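Local coordinates for protein-glutamine deamidase Cif (PDB 3GQM), which deamidates a glutamine side chain of host NEDD8 to glutamate, which shuts down cullin-RING ubiquitin ligases and inhibits the host cell cycle, at residues Ser49-Trp54 / Asp95-Met100; Asp56-Leu61 / Cys104-Asn109. All coordinates share one frame; numbering follows the deposited sequence.

Interaction 1: Ser49-Trp54 / Asp95-Met100; sequences SNRVMW and DPFALM
The indole of W54 has CG of M53 over the centre of one face, 3.5 Å above the plane. At its edge, in plane, lies ND2 of N50. CB of W54 meets CG of M100 at 3.7 Å, the two side chains crossing obliquely. The guanidinium of R51 has CD2 of L99 over one face and the carbonyl of F97 at its edge. NH1 and NH2 both point end-on at this one oxygen, NH2 to F97 O at 3.1 Å. The NH2 bond lies on a lone pair; the NH1 bond comes from above the carbonyl plane. NH2 also forms a salt bridge with E47, so this nitrogen has two acceptors. N50 has CG anti to its backbone N (chi1 -169°), which sends the amide to the backbone of M100. M100 N donates to N50 OD1 at 3.0 Å, nearly straight at 172° but from above the carbonyl plane. N50 ND2 returns a bond to M100 O at 2.9 Å, on a lone pair, and also bonds L44 O. The contact pins the loop between helices 84-91 and 104-116 to the end of helix 47-53. F97 O belongs to a type I β turn, D95 to A98, which starts with an Asx turn at D95.

Interaction 2: Asp56-Leu61 / Cys104-Asn109; sequences DRYDTL and CGLSAN
The helix 104-116 carries C104, the inferred catalytic cysteine, at its first residue, as in the papain-like (clan CA) fold to which the Cif family is assigned. The loop 56-61 lies against the first turns of this helix, and Y58 makes most of the contact. CG of Y58 is anti to its carbonyl carbon (chi1 -57°), and the ring reaches the helix with its hydroxyl end. There it meets L106 and N109, about one helical turn apart. Both side chains cross Y58 at about a right angle. The ring and the amide of N109 are strongly tilted, with their planes 76° apart. CB of N109 approaches the ring carbons CE1 and CZ of Y58, each at 3.6 Å. The amide nitrogen ND2 of N109 gives a weak bond to Y58 OH, long at 3.4 Å but fairly straight. The other end of the amide is held more firmly, because OD1 of N109 accepts from K160 on strand 159-165. N109 therefore joins loop, helix and sheet. One face of the Y58 ring has D56 O above it, toward the rim. The loop is also tied to the helix by K113, which bonds the carbonyls of Y58 and T60. L106 has CG anti to its backbone N (chi1 -171°). Together with chi2 this puts CD1 against two loop residues, 4.0 Å from CB of D56 and 3.2 Å from OH of Y58.

How the interactions relate
Both interactions use the chain that runs from helix 47-53 into its following loop, and both pair it with the chain leading into or starting helix 104-116. Interaction 1 is partly buried and its centre lies about 16 Å from the chain centre. Interaction 2 is a surface contact, yet nearer the middle at about 9 Å; it includes the start of the helix that carries the inferred catalytic C104. The centres of interactions 1 and 2 are about 13 Å apart, and the two touch. CZ3 of W54 packs on CA of S107 at 3.7 Å, and CE of M100 on CD2 of L106 at 3.9 Å. Interaction 1 depends on side chains gripping loop backbone; interaction 2 is mainly van der Waals packing round the hydroxyl end of Y58.

Interaction 1: Ser49-Trp54 / Asp95-Met100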
loop_
_atom_site.group_PDB
_atom_site.type_symbol
_atom_site.label_atom_id
_atom_site.label_comp_id
_atom_site.label_asym_id
_atom_site.label_seq_id
_atom_site.Cartn_x
_atom_site.Cartn_y
_atom_site.Cartn_z
ATOM N N SER A 49 11.066 6.215 -12.793
ATOM C CA SER A 49 10.554 5.191 -11.863
ATOM C C SER A 49 9.430 5.773 -10.977
ATOM O O SER A 49 8.337 5.202 -10.908
ATOM C CB SER A 49 11.695 4.632 -10.994
ATOM O OG SER A 49 12.518 3.797 -11.787
ATOM N N ASN A 50 9.713 6.911 -10.343
ATOM C CA ASN A 50 8.747 7.585 -9.470
ATOM C C ASN A 50 7.378 7.828 -10.149
ATOM O O ASN A 50 6.336 7.455 -9.612
ATOM C CB ASN A 50 9.347 8.870 -8.892
ATOM C CG ASN A 50 8.501 9.477 -7.789
ATOM O OD1 ASN A 50 7.507 10.139 -8.060
ATOM N ND2 ASN A 50 8.913 9.302 -6.538
ATOM N N ARG A 51 7.385 8.450 -11.319
ATOM C CA ARG A 51 6.134 8.757 -12.068
ATOM C C ARG A 51 5.370 7.529 -12.557
ATOM O O ARG A 51 4.127 7.507 -12.573
ATOM C CB ARG A 51 6.452 9.653 -13.270
ATOM C CG ARG A 51 6.999 10.998 -12.862
ATOM C CD ARG A 51 6.529 12.088 -13.807
ATOM N NE ARG A 51 7.561 13.112 -13.952
ATOM C CZ ARG A 51 7.821 14.062 -13.059
ATOM N NH1 ARG A 51 7.103 14.146 -11.937
ATOM N NH2 ARG A 51 8.800 14.932 -13.291
ATOM N N VAL A 52 6.106 6.515 -12.987
ATOM C CA VAL A 52 5.484 5.256 -13.379
ATOM C C VAL A 52 4.869 4.518 -12.157
ATOM O O VAL A 52 3.781 3.977 -12.243
ATOM C CB VAL A 52 6.468 4.375 -14.204
ATOM C CG1 VAL A 52 6.001 2.939 -14.277
ATOM C CG2 VAL A 52 6.627 4.966 -15.653
ATOM N N MET A 53 5.548 4.554 -11.025
ATOM C CA MET A 53 5.064 3.891 -9.782
ATOM C C MET A 53 3.809 4.606 -9.216
ATOM O O MET A 53 2.781 3.964 -8.996
ATOM C CB MET A 53 6.189 3.847 -8.733
ATOM C CG MET A 53 6.027 2.803 -7.642
ATOM S SD MET A 53 5.675 1.157 -8.340
ATOM C CE MET A 53 4.276 0.716 -7.319
ATOM N N TRP A 54 3.898 5.922 -9.044
ATOM C CA TRP A 54 2.888 6.695 -8.340
ATOM C C TRP A 54 2.059 7.513 -9.339
ATOM O O TRP A 54 2.333 8.669 -9.623
ATOM C CB TRP A 54 3.533 7.583 -7.270
ATOM C CG TRP A 54 4.553 6.860 -6.358
ATOM C CD1 TRP A 54 5.820 7.290 -6.033
ATOM C CD2 TRP A 54 4.376 5.592 -5.678
ATOM N NE1 TRP A 54 6.428 6.388 -5.195
ATOM C CE2 TRP A 54 5.567 5.340 -4.951
ATOM C CE3 TRP A 54 3.331 4.661 -5.614
ATOM C CZ2 TRP A 54 5.747 4.179 -4.180
ATOM C CZ3 TRP A 54 3.491 3.530 -4.826
ATOM C CH2 TRP A 54 4.683 3.308 -4.108
ATOM N N ASP A 95 4.785 22.057 -6.526
ATOM C CA ASP A 95 5.424 21.892 -7.810
ATOM C C ASP A 95 5.013 20.552 -8.365
ATOM O O ASP A 95 5.469 19.516 -7.892
ATOM C CB ASP A 95 6.945 21.938 -7.711
ATOM C CG ASP A 95 7.607 21.957 -9.081
ATOM O OD1 ASP A 95 7.259 21.118 -9.960
ATOM O OD2 ASP A 95 8.472 22.828 -9.285
ATOM N N PRO A 96 4.190 20.569 -9.414
ATOM C CA PRO A 96 3.684 19.376 -10.038
ATOM C C PRO A 96 4.793 18.545 -10.703
ATOM O O PRO A 96 4.530 17.411 -11.041
ATOM C CB PRO A 96 2.708 19.935 -11.102
ATOM C CG PRO A 96 3.265 21.197 -11.446
ATOM C CD PRO A 96 3.833 21.770 -10.194
ATOM N N PHE A 97 6.009 19.075 -10.881
ATOM C CA PHE A 97 7.088 18.206 -11.408
ATOM C C PHE A 97 7.886 17.459 -10.357
ATOM O O PHE A 97 8.719 16.627 -10.695
ATOM C CB PHE A 97 8.040 18.945 -12.363
ATOM C CG PHE A 97 7.359 19.462 -13.598
ATOM C CD1 PHE A 97 7.084 18.618 -14.664
ATOM C CD2 PHE A 97 6.976 20.797 -13.675
ATOM C CE1 PHE A 97 6.435 19.089 -15.805
ATOM C CE2 PHE A 97 6.337 21.277 -14.809
ATOM C CZ PHE A 97 6.066 20.410 -15.882
ATOM N N ALA A 98 7.627 17.743 -9.095
ATOM C CA ALA A 98 8.415 17.149 -8.015
ATOM C C ALA A 98 8.120 15.669 -7.889
ATOM O O ALA A 98 7.088 15.183 -8.318
ATOM C CB ALA A 98 8.169 17.860 -6.685
ATOM N N LEU A 99 9.056 14.933 -7.332
ATOM C CA LEU A 99 8.841 13.508 -7.212
ATOM C C LEU A 99 7.987 13.317 -5.981
ATOM O O LEU A 99 8.002 14.130 -5.055
ATOM C CB LEU A 99 10.154 12.743 -7.134
ATOM C CG LEU A 99 11.088 12.839 -8.354
ATOM C CD1 LEU A 99 11.894 11.567 -8.399
ATOM C CD2 LEU A 99 10.289 13.016 -9.635
ATOM N N MET A 100 7.187 12.276 -5.986
ATOM C CA MET A 100 6.270 12.174 -4.893
ATOM C C MET A 100 6.555 11.008 -3.958
ATOM O O MET A 100 7.147 10.026 -4.363
ATOM C CB MET A 100 4.849 12.184 -5.410
ATOM C CG MET A 100 4.433 11.003 -6.221
ATOM S SD MET A 100 2.741 11.363 -6.762
ATOM C CE MET A 100 1.993 12.015 -5.245
#

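Interaction 2: Asp56-Leu61 / Cys104-Asn109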
loop_
_atom_site.group_PDB
_atom_site.type_symbol
_atom_site.label_atom_id
_atom_site.label_comp_id
_atom_site.label_asym_id
_atom_site.label_seq_id
_atom_site.Cartn_x
_atom_site.Cartn_y
_atom_site.Cartn_z
ATOM N N ASP A 56 -2.157 7.800 -10.798
ATOM C CA ASP A 56 -3.500 7.363 -10.398
ATOM C C ASP A 56 -4.377 6.851 -11.534
ATOM O O ASP A 56 -5.589 6.777 -11.371
ATOM C CB ASP A 56 -4.230 8.460 -9.626
ATOM C CG ASP A 56 -4.393 9.734 -10.446
ATOM O OD1 ASP A 56 -4.829 10.731 -9.858
ATOM O OD2 ASP A 56 -4.072 9.749 -11.665
ATOM N N ARG A 57 -3.791 6.484 -12.669
ATOM C CA ARG A 57 -4.605 5.817 -13.710
ATOM C C ARG A 57 -4.567 4.331 -13.427
ATOM O O ARG A 57 -3.494 3.731 -13.459
ATOM C CB ARG A 57 -4.062 6.105 -15.118
ATOM N N TYR A 58 -5.712 3.722 -13.163
ATOM C CA TYR A 58 -5.718 2.329 -12.684
ATOM C C TYR A 58 -6.388 1.334 -13.620
ATOM O O TYR A 58 -6.455 0.139 -13.314
ATOM C CB TYR A 58 -6.379 2.218 -11.320
ATOM C CG TYR A 58 -5.798 3.054 -10.217
ATOM C CD1 TYR A 58 -4.463 2.926 -9.824
ATOM C CD2 TYR A 58 -6.606 3.951 -9.520
ATOM C CE1 TYR A 58 -3.963 3.687 -8.793
ATOM C CE2 TYR A 58 -6.120 4.698 -8.508
ATOM C CZ TYR A 58 -4.790 4.572 -8.140
ATOM O OH TYR A 58 -4.339 5.347 -7.083
ATOM N N ASP A 59 -6.909 1.835 -14.741
ATOM C CA ASP A 59 -7.628 1.024 -15.711
ATOM C C ASP A 59 -6.690 0.514 -16.772
ATOM O O ASP A 59 -7.097 -0.318 -17.539
ATOM C CB ASP A 59 -8.775 1.821 -16.378
ATOM C CG ASP A 59 -8.298 3.118 -17.000
ATOM O OD1 ASP A 59 -7.975 4.062 -16.236
ATOM O OD2 ASP A 59 -8.254 3.203 -18.239
ATOM N N THR A 60 -5.461 1.040 -16.794
ATOM C CA THR A 60 -4.311 0.675 -17.642
ATOM C C THR A 60 -3.207 -0.059 -16.820
ATOM O O THR A 60 -3.074 0.166 -15.613
ATOM C CB THR A 60 -3.700 1.950 -18.187
ATOM O OG1 THR A 60 -4.418 2.319 -19.372
ATOM C CG2 THR A 60 -2.194 1.813 -18.563
ATOM N N LEU A 61 -2.430 -0.914 -17.480
ATOM C CA LEU A 61 -1.384 -1.703 -16.815
ATOM C C LEU A 61 -0.409 -0.738 -16.242
ATOM O O LEU A 61 -0.004 0.206 -16.954
ATOM C CB LEU A 61 -0.612 -2.588 -17.802
ATOM C CG LEU A 61 -1.164 -3.975 -18.165
ATOM C CD1 LEU A 61 -0.226 -4.573 -19.177
ATOM C CD2 LEU A 61 -1.333 -4.931 -16.927
ATOM N N CYS A 104 -1.733 7.017 1.405
ATOM C CA CYS A 104 -2.022 5.600 1.617
ATOM C C CYS A 104 -2.762 4.917 0.461
ATOM O O CYS A 104 -2.389 3.809 0.055
ATOM C CB CYS A 104 -2.802 5.407 2.913
ATOM S SG CYS A 104 -4.463 6.113 2.820
ATOM N N GLY A 105 -3.803 5.557 -0.067
ATOM C CA GLY A 105 -4.609 4.951 -1.168
ATOM C C GLY A 105 -3.769 4.758 -2.423
ATOM O O GLY A 105 -3.829 3.717 -3.075
ATOM N N LEU A 106 -2.938 5.748 -2.713
ATOM C CA LEU A 106 -2.108 5.751 -3.894
ATOM C C LEU A 106 -0.965 4.728 -3.798
ATOM O O LEU A 106 -0.631 4.103 -4.822
ATOM C CB LEU A 106 -1.533 7.159 -4.126
ATOM C CG LEU A 106 -0.795 7.377 -5.473
ATOM C CD1 LEU A 106 -1.795 7.280 -6.642
ATOM C CD2 LEU A 106 -0.061 8.713 -5.517
ATOM N N SER A 107 -0.360 4.574 -2.604
ATOM C CA SER A 107 0.678 3.543 -2.415
ATOM C C SER A 107 0.098 2.130 -2.475
ATOM O O SER A 107 0.620 1.276 -3.205
ATOM C CB SER A 107 1.494 3.742 -1.127
ATOM O OG SER A 107 0.651 3.625 0.048
ATOM N N ALA A 108 -1.025 1.903 -1.782
ATOM C CA ALA A 108 -1.648 0.594 -1.765
ATOM C C ALA A 108 -2.188 0.217 -3.160
ATOM O O ALA A 108 -2.018 -0.929 -3.610
ATOM C CB ALA A 108 -2.792 0.527 -0.691
ATOM N N ASN A 109 -2.875 1.140 -3.820
ATOM C CA ASN A 109 -3.429 0.855 -5.143
ATOM C C ASN A 109 -2.330 0.469 -6.169
ATOM O O ASN A 109 -2.449 -0.509 -6.855
ATOM C CB ASN A 109 -4.264 2.044 -5.648
ATOM C CG ASN A 109 -5.617 2.145 -4.976
ATOM O OD1 ASN A 109 -6.115 1.196 -4.369
ATOM N ND2 ASN A 109 -6.188 3.316 -5.028
#